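Local coordinates for Glucose/sorbosone dehydrogenases (Escherichia coli K12, PDB 2G8S), which is a calcium-binding beta-propeller protein of the glucose/sorbosone dehydrogenase family, at residues Gly164-Leu169 and Leu211-His216; Asp222-Pro227 and Leu291-Leu296; Ile226-Lys231 and Gly259-Val264; Phe265-Ser270 and Ile302-Asn307. All coordinates share one frame; numbering follows the deposited sequence.

Contact 1 (Gly164-Leu169 and Leu211-His216); sequences GKLVRL and LWLNEH. With EDO (1,2-ethanediol), chain E.
The interface between two neighbouring blades of the propeller is where Leu166, on strand 165-170, meets Leu211 and Leu213 of strand 210-216. Leu166 and Leu211 reach out from facing sheets and touch tip to tip, Leu166 CD2 lying 3.8 Å from Leu211 CD2. The other methyl, Leu166 CD1, is 4.0 Å from the same Leu211 CD2, so one methyl of Leu211 is met by both branches of Leu166. Both leucines carry CG anti to the backbone N (chi1 171° and -173°), which extends each side chain across the gap. Leu213 adds a looser touch, its CD2 4.5 Å from Leu166 CD2. The backbones stay well apart, Leu166 CA to Leu213 CA being 9.4 Å, and no hydrogen bond links them: this is sheet-on-sheet packing, as expected where successive beta-propeller blades stack around the central axis. Pro227 also leans on Leu166, while Phe144, from the blade of Leu166, lies against Leu211. Two residues past Leu213, Glu215 has polar partners at its carboxylate. Its OE1 takes a hydrogen bond from O1 of an ethanediol, probably left from crystallisation, at 2.7 Å, and a second from the backbone N of Arg197.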
loop_
_atom_site.group_PDB
_atom_site.type_symbol
_atom_site.label_atom_id
_atom_site.label_comp_id
_atom_site.label_asym_id
_atom_site.label_seq_id
_atom_site.Cartn_x
_atom_site.Cartn_y
_atom_site.Cartn_z
ATOM N N GLY A 164 -7.563 -8.086 7.910
ATOM C CA GLY A 164 -8.180 -6.764 8.104
ATOM C C GLY A 164 -7.579 -5.993 9.266
ATOM O O GLY A 164 -8.300 -5.352 10.047
ATOM N N LYS A 165 -6.252 -6.056 9.357
ATOM C CA LYS A 165 -5.495 -5.471 10.460
ATOM C C LYS A 165 -4.439 -4.549 9.896
ATOM O O LYS A 165 -3.872 -4.818 8.833
ATOM C CB LYS A 165 -4.779 -6.547 11.287
ATOM C CG LYS A 165 -5.675 -7.583 11.951
ATOM C CD LYS A 165 -6.783 -6.959 12.795
ATOM C CE LYS A 165 -7.595 -8.027 13.552
ATOM N NZ LYS A 165 -8.470 -8.821 12.650
ATOM N N LEU A 166 -4.174 -3.471 10.626
ATOM C CA LEU A 166 -2.918 -2.758 10.475
ATOM C C LEU A 166 -1.979 -3.290 11.548
ATOM O O LEU A 166 -2.298 -3.212 12.732
ATOM C CB LEU A 166 -3.114 -1.254 10.652
ATOM C CG LEU A 166 -1.853 -0.378 10.730
ATOM C CD1 LEU A 166 -1.081 -0.396 9.411
ATOM C CD2 LEU A 166 -2.228 1.043 11.132
ATOM N N VAL A 167 -0.834 -3.814 11.124
ATOM C CA VAL A 167 0.161 -4.378 12.044
ATOM C C VAL A 167 1.272 -3.358 12.295
ATOM O O VAL A 167 1.632 -2.605 11.393
ATOM C CB VAL A 167 0.738 -5.702 11.477
ATOM C CG1 VAL A 167 2.130 -5.998 12.037
ATOM C CG2 VAL A 167 -0.234 -6.862 11.749
ATOM N N ARG A 168 1.798 -3.320 13.519
ATOM C CA ARG A 168 3.000 -2.536 13.806
ATOM C C ARG A 168 4.060 -3.448 14.391
ATOM O O ARG A 168 3.835 -4.087 15.423
ATOM C CB ARG A 168 2.734 -1.384 14.784
ATOM C CG ARG A 168 3.929 -0.427 14.862
ATOM C CD ARG A 168 3.796 0.632 15.937
ATOM N NE ARG A 168 3.947 0.076 17.279
ATOM C CZ ARG A 168 4.477 0.719 18.323
ATOM N NH1 ARG A 168 4.963 1.957 18.221
ATOM N NH2 ARG A 168 4.521 0.100 19.486
ATOM N N LEU A 169 5.203 -3.502 13.717
ATOM C CA LEU A 169 6.383 -4.199 14.229
ATOM C C LEU A 169 7.461 -3.167 14.498
ATOM O O LEU A 169 7.339 -2.021 14.073
ATOM C CB LEU A 169 6.891 -5.218 13.201
ATOM C CG LEU A 169 5.879 -6.282 12.769
ATOM C CD1 LEU A 169 6.506 -7.216 11.761
ATOM C CD2 LEU A 169 5.335 -7.067 13.964
ATOM N N LEU A 211 0.731 8.250 10.287
ATOM C CA LEU A 211 0.364 7.346 9.200
ATOM C C LEU A 211 -1.051 7.622 8.708
ATOM O O LEU A 211 -1.974 7.761 9.504
ATOM C CB LEU A 211 0.447 5.897 9.688
ATOM C CG LEU A 211 0.252 4.820 8.630
ATOM C CD1 LEU A 211 1.479 4.719 7.744
ATOM C CD2 LEU A 211 -0.022 3.496 9.312
ATOM N N TRP A 212 -1.208 7.706 7.387
ATOM C CA TRP A 212 -2.522 7.671 6.735
ATOM C C TRP A 212 -2.618 6.435 5.856
ATOM O O TRP A 212 -1.620 5.995 5.275
ATOM C CB TRP A 212 -2.730 8.904 5.852
ATOM C CG TRP A 212 -2.963 10.210 6.593
ATOM C CD1 TRP A 212 -2.458 10.583 7.809
ATOM C CD2 TRP A 212 -3.720 11.333 6.114
ATOM N NE1 TRP A 212 -2.884 11.866 8.133
ATOM C CE2 TRP A 212 -3.651 12.345 7.106
ATOM C CE3 TRP A 212 -4.454 11.578 4.942
ATOM C CZ2 TRP A 212 -4.303 13.586 6.964
ATOM C CZ3 TRP A 212 -5.098 12.810 4.797
ATOM C CH2 TRP A 212 -5.016 13.794 5.805
ATOM N N LEU A 213 -3.811 5.866 5.754
ATOM C CA LEU A 213 -4.002 4.748 4.844
ATOM C C LEU A 213 -5.282 4.894 4.066
ATOM O O LEU A 213 -6.176 5.661 4.458
ATOM C CB LEU A 213 -3.975 3.411 5.581
ATOM C CG LEU A 213 -5.051 2.944 6.546
ATOM C CD1 LEU A 213 -6.360 2.526 5.857
ATOM C CD2 LEU A 213 -4.499 1.747 7.321
ATOM N N ASN A 214 -5.368 4.154 2.967
ATOM C CA ASN A 214 -6.627 4.072 2.248
ATOM C C ASN A 214 -7.044 2.627 2.039
ATOM O O ASN A 214 -6.248 1.692 2.227
ATOM C CB ASN A 214 -6.604 4.888 0.934
ATOM C CG ASN A 214 -5.758 4.249 -0.155
ATOM O OD1 ASN A 214 -5.737 3.025 -0.323
ATOM N ND2 ASN A 214 -5.098 5.087 -0.938
ATOM N N GLU A 215 -8.308 2.442 1.693
ATOM C CA GLU A 215 -8.823 1.089 1.501
ATOM C C GLU A 215 -9.962 1.034 0.508
ATOM O O GLU A 215 -10.717 2.007 0.353
ATOM C CB GLU A 215 -9.227 0.426 2.828
ATOM C CG GLU A 215 -10.229 1.169 3.656
ATOM C CD GLU A 215 -10.503 0.447 4.975
ATOM O OE1 GLU A 215 -11.098 -0.648 4.919
ATOM O OE2 GLU A 215 -10.115 0.975 6.047
ATOM N N HIS A 216 -10.078 -0.110 -0.163
ATOM C CA HIS A 216 -11.200 -0.355 -1.053
ATOM C C HIS A 216 -12.441 -0.729 -0.273
ATOM O O HIS A 216 -12.406 -1.607 0.595
ATOM C CB HIS A 216 -10.897 -1.510 -2.003
ATOM C CG HIS A 216 -9.885 -1.182 -3.046
ATOM N ND1 HIS A 216 -9.416 -2.115 -3.946
ATOM C CD2 HIS A 216 -9.232 -0.030 -3.322
ATOM C CE1 HIS A 216 -8.527 -1.545 -4.741
ATOM N NE2 HIS A 216 -8.399 -0.280 -4.382
HETATM C C1 EDO E . -13.976 -0.164 3.820
HETATM O O1 EDO E . -13.766 -0.729 5.128
HETATM C C2 EDO E . -15.408 -0.468 3.381
HETATM O O2 EDO E . -16.314 -0.034 4.390
#

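Contact 2 (Asp222-Pro227 and Leu291-Leu296); sequences DEINIP and LFIGAL. With CA (calcium ion), chain C.
Ile224 and Ile293 are where the two backbones come nearest, their CA atoms 10.1 Å apart, a spacing of facing sheets with no hydrogen bond across it. The side chains fill the gap: the two isoleucines cross obliquely and meet through their delta methyls, Ile224 CD1 to Ile293 CD1 at 3.6 Å. Leu291 comes in more loosely, its CD2 4.3 Å from Ile224 CD1. The residue before Ile224, Glu223, binds calcium: OE1 and OE2 both hold the ion at 2.5 Å, which keeps the carboxylate from turning. Asn225 supports it from the second shell. Its ND2 donates to the anti side of Glu223 OE1 (2.8 Å, 165°), with that oxygen close to the amide plane, and its OD1 accepts from a calcium-bound water at 2.7 Å. Four waters and the carbonyl oxygen of Tyr233 complete the ligand set. The arrangement is a seven-coordinate calcium site carried by a strand whose other face packs on the next blade.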
loop_
_atom_site.group_PDB
_atom_site.type_symbol
_atom_site.label_atom_id
_atom_site.label_comp_id
_atom_site.label_asym_id
_atom_site.label_seq_id
_atom_site.Cartn_x
_atom_site.Cartn_y
_atom_site.Cartn_z
ATOM N N ASP A 222 -14.961 3.381 -0.533
ATOM C CA ASP A 222 -13.510 3.546 -0.350
ATOM C C ASP A 222 -13.270 4.604 0.722
ATOM O O ASP A 222 -14.075 5.530 0.871
ATOM C CB ASP A 222 -12.816 4.010 -1.634
ATOM C CG ASP A 222 -12.708 2.924 -2.699
ATOM O OD1 ASP A 222 -13.358 1.858 -2.593
ATOM O OD2 ASP A 222 -11.967 3.175 -3.674
ATOM N N GLU A 223 -12.158 4.472 1.450
ATOM C CA GLU A 223 -11.868 5.343 2.598
ATOM C C GLU A 223 -10.420 5.801 2.652
ATOM O O GLU A 223 -9.522 5.113 2.162
ATOM C CB GLU A 223 -12.137 4.599 3.912
ATOM C CG GLU A 223 -13.586 4.218 4.175
ATOM C CD GLU A 223 -13.763 3.543 5.532
ATOM O OE1 GLU A 223 -12.740 3.210 6.199
ATOM O OE2 GLU A 223 -14.934 3.350 5.943
ATOM N N ILE A 224 -10.218 6.960 3.270
ATOM C CA ILE A 224 -8.937 7.353 3.855
ATOM C C ILE A 224 -9.112 7.366 5.368
ATOM O O ILE A 224 -10.040 8.006 5.877
ATOM C CB ILE A 224 -8.487 8.765 3.425
ATOM C CG1 ILE A 224 -8.369 8.856 1.904
ATOM C CG2 ILE A 224 -7.146 9.120 4.101
ATOM C CD1 ILE A 224 -8.095 10.278 1.390
ATOM N N ASN A 225 -8.257 6.619 6.070
ATOM C CA ASN A 225 -8.234 6.620 7.526
ATOM C C ASN A 225 -6.907 7.137 8.073
ATOM O O ASN A 225 -5.859 7.046 7.402
ATOM C CB ASN A 225 -8.473 5.199 8.050
ATOM C CG ASN A 225 -9.885 4.732 7.802
ATOM O OD1 ASN A 225 -10.817 5.305 8.346
ATOM N ND2 ASN A 225 -10.054 3.708 6.968
ATOM N N ILE A 226 -6.965 7.664 9.297
ATOM C CA ILE A 226 -5.765 8.027 10.069
ATOM C C ILE A 226 -5.721 7.086 11.283
ATOM O O ILE A 226 -6.268 7.389 12.347
ATOM C CB ILE A 226 -5.750 9.515 10.518
ATOM C CG1 ILE A 226 -5.999 10.449 9.323
ATOM C CG2 ILE A 226 -4.440 9.837 11.242
ATOM C CD1 ILE A 226 -6.163 11.915 9.723
ATOM N N PRO A 227 -5.117 5.905 11.091
ATOM C CA PRO A 227 -5.294 4.844 12.083
ATOM C C PRO A 227 -4.584 5.110 13.407
ATOM O O PRO A 227 -3.442 5.571 13.423
ATOM C CB PRO A 227 -4.763 3.593 11.382
ATOM C CG PRO A 227 -3.952 4.071 10.240
ATOM C CD PRO A 227 -4.317 5.478 9.926
ATOM N N LEU A 291 -2.186 15.718 -1.619
ATOM C CA LEU A 291 -2.091 14.276 -1.531
ATOM C C LEU A 291 -2.603 13.725 -2.859
ATOM O O LEU A 291 -3.701 14.083 -3.303
ATOM C CB LEU A 291 -2.968 13.771 -0.387
ATOM C CG LEU A 291 -3.250 12.273 -0.274
ATOM C CD1 LEU A 291 -1.956 11.488 -0.069
ATOM C CD2 LEU A 291 -4.225 12.053 0.884
ATOM N N PHE A 292 -1.811 12.856 -3.485
ATOM C CA PHE A 292 -2.140 12.281 -4.784
ATOM C C PHE A 292 -2.437 10.817 -4.575
ATOM O O PHE A 292 -1.634 10.117 -3.964
ATOM C CB PHE A 292 -0.964 12.445 -5.758
ATOM C CG PHE A 292 -0.688 13.875 -6.115
ATOM C CD1 PHE A 292 -1.289 14.451 -7.240
ATOM C CD2 PHE A 292 0.152 14.652 -5.318
ATOM C CE1 PHE A 292 -1.064 15.773 -7.574
ATOM C CE2 PHE A 292 0.394 15.994 -5.648
ATOM C CZ PHE A 292 -0.213 16.556 -6.773
ATOM N N ILE A 293 -3.600 10.372 -5.054
ATOM C CA ILE A 293 -4.060 8.996 -4.840
ATOM C C ILE A 293 -4.403 8.327 -6.164
ATOM O O ILE A 293 -5.195 8.851 -6.954
ATOM C CB ILE A 293 -5.302 8.941 -3.907
ATOM C CG1 ILE A 293 -5.044 9.736 -2.621
ATOM C CG2 ILE A 293 -5.677 7.487 -3.614
ATOM C CD1 ILE A 293 -6.210 9.698 -1.615
ATOM N N GLY A 294 -3.804 7.167 -6.419
ATOM C CA GLY A 294 -4.141 6.429 -7.625
ATOM C C GLY A 294 -5.569 5.915 -7.582
ATOM O O GLY A 294 -6.112 5.656 -6.503
ATOM N N ALA A 295 -6.173 5.768 -8.760
ATOM C CA ALA A 295 -7.490 5.172 -8.879
ATOM C C ALA A 295 -7.435 4.071 -9.932
ATOM O O ALA A 295 -7.158 4.323 -11.118
ATOM C CB ALA A 295 -8.528 6.235 -9.230
ATOM N N LEU A 296 -7.666 2.837 -9.489
ATOM C CA LEU A 296 -7.635 1.690 -10.393
ATOM C C LEU A 296 -8.853 1.647 -11.317
ATOM O O LEU A 296 -8.720 1.421 -12.522
ATOM C CB LEU A 296 -7.527 0.380 -9.606
ATOM C CG LEU A 296 -6.196 0.157 -8.879
ATOM C CD1 LEU A 296 -6.387 -0.812 -7.723
ATOM C CD2 LEU A 296 -5.131 -0.348 -9.848
HETATM CA CA CA C . -14.105 2.098 7.966
HETATM O O HOH W 1 -13.118 4.036 9.136
HETATM O O HOH W 2 -15.370 0.244 7.231
HETATM O O HOH W 3 -12.245 0.624 7.701
HETATM O O HOH W 4 -16.188 2.834 8.774
#

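Contact 3 (Ile226-Lys231 and Gly259-Val264); sequences IPQKGK and GTEQPV
Lys231 slants across Glu261 and can be followed outward from CB, which starts 3.9 Å from Glu261 CG. At CG the chain bends, chi2 -100° lying away from the usual staggered values, and this brings CD 3.8 Å from Glu261 CG. A further bend carries NZ back over its own turn to a weak hydrogen bond with Gln228 OE1 (2.8 Å). Lys231 and Gln228 are each modelled in two conformers, so this bond holds for one pair of copies only. Glu261 OE1 remains 4.3 Å from NZ, too far for a salt bridge, although the opposite charges should still attract. In the same copy of Gln228, a water lies between its OE1 and Glu261 OE1. At the other end Ile226 and Val264 cross at about a right angle, Ile226 CD1 resting 3.6 Å from Val264 CG1. Between these patches a second water accepts from Ile226 N at 2.9 Å and donates to Gln262 O at 3.0 Å. Both segments belong to the long connection from strand 222-225 to strand 265-267. The type II turn Gln228-Lys231 is tied by backbone hydrogen bonds to strand 191-194, and Pro227 sits on Leu211 and Leu213 of strand 210-216.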
loop_
_atom_site.group_PDB
_atom_site.type_symbol
_atom_site.label_atom_id
_atom_site.label_comp_id
_atom_site.label_asym_id
_atom_site.label_seq_id
_atom_site.Cartn_x
_atom_site.Cartn_y
_atom_site.Cartn_z
ATOM N N ILE A 226 -6.965 7.664 9.297
ATOM C CA ILE A 226 -5.765 8.027 10.069
ATOM C C ILE A 226 -5.721 7.086 11.283
ATOM O O ILE A 226 -6.268 7.389 12.347
ATOM C CB ILE A 226 -5.750 9.515 10.518
ATOM C CG1 ILE A 226 -5.999 10.449 9.323
ATOM C CG2 ILE A 226 -4.440 9.837 11.242
ATOM C CD1 ILE A 226 -6.163 11.915 9.723
ATOM N N PRO A 227 -5.117 5.905 11.091
ATOM C CA PRO A 227 -5.294 4.844 12.083
ATOM C C PRO A 227 -4.584 5.110 13.407
ATOM O O PRO A 227 -3.442 5.571 13.423
ATOM C CB PRO A 227 -4.763 3.593 11.382
ATOM C CG PRO A 227 -3.952 4.071 10.240
ATOM C CD PRO A 227 -4.317 5.478 9.926
ATOM N N GLN A 228 -5.285 4.814 14.495
ATOM C CA GLN A 228 -4.740 5.041 15.823
ATOM C C GLN A 228 -4.595 3.743 16.599
ATOM O O GLN A 228 -5.252 2.746 16.302
ATOM C CB GLN A 228 -5.600 6.051 16.581
ATOM C CG GLN A 228 -5.476 7.467 16.018
ATOM C CD GLN A 228 -6.457 8.449 16.631
ATOM O OE1 GLN A 228 -7.608 8.114 16.919
ATOM N NE2 GLN A 228 -6.009 9.687 16.810
ATOM N N LYS A 229 -3.695 3.773 17.583
ATOM C CA LYS A 229 -3.386 2.622 18.411
ATOM C C LYS A 229 -4.627 2.002 19.036
ATOM O O LYS A 229 -5.372 2.668 19.776
ATOM C CB LYS A 229 -2.413 3.036 19.518
ATOM C CG LYS A 229 -1.966 1.907 20.431
ATOM C CD LYS A 229 -1.004 2.439 21.492
ATOM C CE LYS A 229 -0.475 1.304 22.358
ATOM N NZ LYS A 229 0.308 1.835 23.506
ATOM N N GLY A 230 -4.834 0.720 18.730
ATOM C CA GLY A 230 -5.874 -0.098 19.340
ATOM C C GLY A 230 -7.284 0.155 18.856
ATOM O O GLY A 230 -8.238 -0.392 19.410
ATOM N N LYS A 231 -7.436 0.968 17.814
ATOM C CA LYS A 231 -8.776 1.398 17.392
ATOM C C LYS A 231 -9.361 0.531 16.276
ATOM O O LYS A 231 -8.628 -0.095 15.503
ATOM C CB LYS A 231 -8.759 2.876 16.980
ATOM C CG LYS A 231 -8.376 3.851 18.106
ATOM C CD LYS A 231 -9.590 4.508 18.729
ATOM C CE LYS A 231 -9.194 5.534 19.786
ATOM N NZ LYS A 231 -8.681 6.822 19.215
ATOM N N GLY A 259 -18.372 2.852 18.866
ATOM C CA GLY A 259 -17.232 1.991 19.163
ATOM C C GLY A 259 -16.288 1.808 17.989
ATOM O O GLY A 259 -15.269 1.116 18.107
ATOM N N THR A 260 -16.634 2.423 16.858
ATOM C CA THR A 260 -15.802 2.342 15.657
ATOM C C THR A 260 -15.466 3.743 15.151
ATOM O O THR A 260 -16.241 4.686 15.329
ATOM C CB THR A 260 -16.484 1.544 14.515
ATOM O OG1 THR A 260 -17.544 2.310 13.936
ATOM C CG2 THR A 260 -17.040 0.209 15.013
ATOM N N GLU A 261 -14.313 3.857 14.499
ATOM C CA GLU A 261 -13.766 5.130 14.058
ATOM C C GLU A 261 -14.130 5.402 12.607
ATOM O O GLU A 261 -14.022 4.514 11.744
ATOM C CB GLU A 261 -12.242 5.088 14.167
ATOM C CG GLU A 261 -11.732 5.058 15.588
ATOM C CD GLU A 261 -12.004 6.377 16.283
ATOM O OE1 GLU A 261 -11.403 7.402 15.896
ATOM O OE2 GLU A 261 -12.834 6.395 17.199
ATOM N N GLN A 262 -14.519 6.647 12.341
ATOM C CA GLN A 262 -14.851 7.092 10.989
ATOM C C GLN A 262 -13.605 7.404 10.156
ATOM O O GLN A 262 -12.553 7.790 10.698
ATOM C CB GLN A 262 -15.755 8.328 11.048
ATOM C CG GLN A 262 -17.206 8.010 11.394
ATOM C CD GLN A 262 -17.881 7.198 10.309
ATOM O OE1 GLN A 262 -17.975 7.634 9.165
ATOM N NE2 GLN A 262 -18.327 5.998 10.655
ATOM N N PRO A 263 -13.722 7.253 8.823
ATOM C CA PRO A 263 -12.646 7.712 7.940
ATOM C C PRO A 263 -12.644 9.237 7.871
ATOM O O PRO A 263 -13.639 9.875 8.228
ATOM C CB PRO A 263 -13.055 7.137 6.582
ATOM C CG PRO A 263 -14.571 7.111 6.650
ATOM C CD PRO A 263 -14.862 6.692 8.071
ATOM N N VAL A 264 -11.532 9.819 7.439
ATOM C CA VAL A 264 -11.497 11.251 7.219
ATOM C C VAL A 264 -12.015 11.624 5.831
ATOM O O VAL A 264 -12.282 12.789 5.562
ATOM C CB VAL A 264 -10.099 11.864 7.476
ATOM C CG1 VAL A 264 -9.685 11.628 8.927
ATOM C CG2 VAL A 264 -9.050 11.308 6.508
HETATM O O HOH W 5 -9.614 8.049 10.361
HETATM O O HOH W 6 -9.154 7.250 14.581
#

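Contact 4 (Phe265-Ser270 and Ile302-Asn307); sequences FYWKDS and IVMSVN. With EDO (1,2-ethanediol), chain N.
The bend at the end of Met304 (chi3 80°) and the first torsion of Phe265, whose CG stands anti to the backbone N (chi1 -158°), put a methyl squarely on a ring. Met304, present as selenomethionine and given in one of two conformers, comes from the opposite direction to Phe265. Its CE lies 3.5 Å from the centroid of the Phe265 ring and only 4° off the ring normal, a CH-pi contact with all six ring carbons nearly equally far from the methyl. The selenium stands farther above the same Phe265 face, SE being 5.2 Å from the centroid, and also meets Trp267 at its edge, 4.0 Å from CZ2; both are Met-aromatic contacts. Ile302 slides past the same indole, with CD1 3.8 Å from Trp267 CZ2. Within their own strand the aromatics also pack, Phe265 CE2 standing 3.4 Å above the indole plane of Trp267, toward its rim. The indole's polar end is satisfied by Glu313, whose OE1 pairs with Trp267 NE1, and Val311 adds to the cover on Phe265 and Met304. It is apolar packing of an outermost strand against the next blade, as found between blades of a beta-propeller.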
loop_
_atom_site.group_PDB
_atom_site.type_symbol
_atom_site.label_atom_id
_atom_site.label_comp_id
_atom_site.label_asym_id
_atom_site.label_seq_id
_atom_site.Cartn_x
_atom_site.Cartn_y
_atom_site.Cartn_z
ATOM N N PHE A 265 -12.146 10.631 4.953
ATOM C CA PHE A 265 -12.763 10.820 3.644
ATOM C C PHE A 265 -13.326 9.494 3.176
ATOM O O PHE A 265 -12.750 8.439 3.437
ATOM C CB PHE A 265 -11.726 11.329 2.626
ATOM C CG PHE A 265 -12.332 12.028 1.443
ATOM C CD1 PHE A 265 -12.562 13.399 1.487
ATOM C CD2 PHE A 265 -12.698 11.320 0.297
ATOM C CE1 PHE A 265 -13.142 14.060 0.404
ATOM C CE2 PHE A 265 -13.284 11.973 -0.793
ATOM C CZ PHE A 265 -13.505 13.342 -0.740
ATOM N N TYR A 266 -14.463 9.542 2.495
ATOM C CA TYR A 266 -14.982 8.348 1.845
ATOM C C TYR A 266 -15.596 8.708 0.502
ATOM O O TYR A 266 -15.973 9.869 0.262
ATOM C CB TYR A 266 -15.986 7.586 2.731
ATOM C CG TYR A 266 -17.158 8.434 3.175
ATOM C CD1 TYR A 266 -18.322 8.520 2.405
ATOM C CD2 TYR A 266 -17.085 9.175 4.362
ATOM C CE1 TYR A 266 -19.390 9.323 2.817
ATOM C CE2 TYR A 266 -18.134 9.972 4.777
ATOM C CZ TYR A 266 -19.281 10.044 4.004
ATOM O OH TYR A 266 -20.308 10.846 4.433
ATOM N N TRP A 267 -15.657 7.713 -0.379
ATOM C CA TRP A 267 -16.304 7.864 -1.675
ATOM C C TRP A 267 -17.423 6.845 -1.773
ATOM O O TRP A 267 -17.166 5.637 -1.734
ATOM C CB TRP A 267 -15.329 7.572 -2.819
ATOM C CG TRP A 267 -14.174 8.518 -3.002
ATOM C CD1 TRP A 267 -14.091 9.544 -3.908
ATOM C CD2 TRP A 267 -12.907 8.478 -2.330
ATOM N NE1 TRP A 267 -12.865 10.161 -3.821
ATOM C CE2 TRP A 267 -12.114 9.523 -2.864
ATOM C CE3 TRP A 267 -12.361 7.657 -1.330
ATOM C CZ2 TRP A 267 -10.809 9.777 -2.419
ATOM C CZ3 TRP A 267 -11.056 7.914 -0.884
ATOM C CH2 TRP A 267 -10.299 8.960 -1.435
ATOM N N LYS A 268 -18.662 7.305 -1.906
ATOM C CA LYS A 268 -19.752 6.376 -2.192
ATOM C C LYS A 268 -19.696 5.784 -3.599
ATOM O O LYS A 268 -20.277 4.728 -3.857
ATOM C CB LYS A 268 -21.104 7.028 -1.919
ATOM C CG LYS A 268 -21.426 7.139 -0.437
ATOM C CD LYS A 268 -22.851 7.584 -0.288
ATOM C CE LYS A 268 -23.252 7.744 1.151
ATOM N NZ LYS A 268 -24.738 7.959 1.149
ATOM N N ASP A 269 -19.012 6.469 -4.505
ATOM C CA ASP A 269 -18.664 5.921 -5.813
ATOM C C ASP A 269 -17.170 5.639 -5.797
ATOM O O ASP A 269 -16.352 6.561 -5.894
ATOM C CB ASP A 269 -18.996 6.929 -6.915
ATOM C CG ASP A 269 -20.481 7.018 -7.191
ATOM O OD1 ASP A 269 -21.105 5.959 -7.421
ATOM O OD2 ASP A 269 -21.027 8.141 -7.196
ATOM N N SER A 270 -16.816 4.368 -5.652
ATOM C CA SER A 270 -15.414 3.979 -5.424
ATOM C C SER A 270 -14.488 4.239 -6.620
ATOM O O SER A 270 -14.738 3.732 -7.706
ATOM C CB SER A 270 -15.330 2.500 -5.064
ATOM O OG SER A 270 -15.850 2.266 -3.765
ATOM N N ILE A 302 -6.230 11.011 -8.211
ATOM C CA ILE A 302 -7.009 11.977 -7.464
ATOM C C ILE A 302 -6.067 12.977 -6.813
ATOM O O ILE A 302 -5.117 12.588 -6.127
ATOM C CB ILE A 302 -7.859 11.289 -6.382
ATOM C CG1 ILE A 302 -8.566 10.040 -6.940
ATOM C CG2 ILE A 302 -8.879 12.272 -5.814
ATOM C CD1 ILE A 302 -9.219 9.205 -5.845
ATOM N N VAL A 303 -6.339 14.265 -7.021
ATOM C CA VAL A 303 -5.546 15.328 -6.421
ATOM C C VAL A 303 -6.352 15.897 -5.264
ATOM O O VAL A 303 -7.483 16.350 -5.464
ATOM C CB VAL A 303 -5.241 16.457 -7.418
ATOM C CG1 VAL A 303 -4.296 17.469 -6.784
ATOM C CG2 VAL A 303 -4.634 15.880 -8.681
HETATM N N MSE A 304 -5.776 15.859 -4.064
HETATM C CA MSE A 304 -6.502 16.311 -2.885
HETATM C C MSE A 304 -5.730 17.358 -2.116
HETATM O O MSE A 304 -4.500 17.352 -2.106
HETATM C CB MSE A 304 -6.826 15.128 -1.976
HETATM C CG MSE A 304 -7.450 13.964 -2.720
HETATM SE SE MSE A 304 -8.093 12.611 -1.580
HETATM C CE MSE A 304 -9.791 13.490 -1.072
ATOM N N SER A 305 -6.474 18.272 -1.490
ATOM C CA SER A 305 -5.892 19.302 -0.631
ATOM C C SER A 305 -5.855 18.758 0.792
ATOM O O SER A 305 -6.883 18.302 1.311
ATOM C CB SER A 305 -6.756 20.568 -0.660
ATOM O OG SER A 305 -6.606 21.260 -1.882
ATOM N N VAL A 306 -4.675 18.781 1.411
ATOM C CA VAL A 306 -4.521 18.296 2.777
ATOM C C VAL A 306 -4.555 19.495 3.722
ATOM O O VAL A 306 -3.831 20.471 3.513
ATOM C CB VAL A 306 -3.186 17.537 2.970
ATOM C CG1 VAL A 306 -3.042 17.034 4.421
ATOM C CG2 VAL A 306 -3.103 16.368 2.003
ATOM N N ASN A 307 -5.399 19.405 4.748
ATOM C CA ASN A 307 -5.664 20.519 5.655
ATOM C C ASN A 307 -5.664 19.971 7.082
ATOM O O ASN A 307 -6.720 19.644 7.628
ATOM C CB ASN A 307 -7.020 21.148 5.283
ATOM C CG ASN A 307 -7.425 22.302 6.194
ATOM O OD1 ASN A 307 -6.583 22.984 6.782
ATOM N ND2 ASN A 307 -8.736 22.536 6.292
HETATM C C1 EDO N . -22.892 2.881 -2.848
HETATM O O1 EDO N . -23.509 3.984 -3.527
HETATM C C2 EDO N . -22.165 3.380 -1.605
HETATM O O2 EDO N . -23.105 3.568 -0.537
#

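How the contacts relate
Contacts 1, 2 and 4 are interior joints between successive sheets of the propeller, whereas contact 3 lies at the surface, inside one long loop. The sheet of strands 198-205 to 265-267 takes part in all three joints: contact 1 packs it on the preceding blade, contacts 2 and 4 on the following one. Contacts 2 and 4 are the closest pair, using adjacent strands on both sides, and Ile293 CD1 reaches the selenium of Met304. Chemistry shifts accordingly, from aliphatic methyls in contacts 1 and 2 to aromatic rings in contact 4, and to water, charge and one aliphatic touch in contact 3, which shares Ile226 and Pro227 with contact 2.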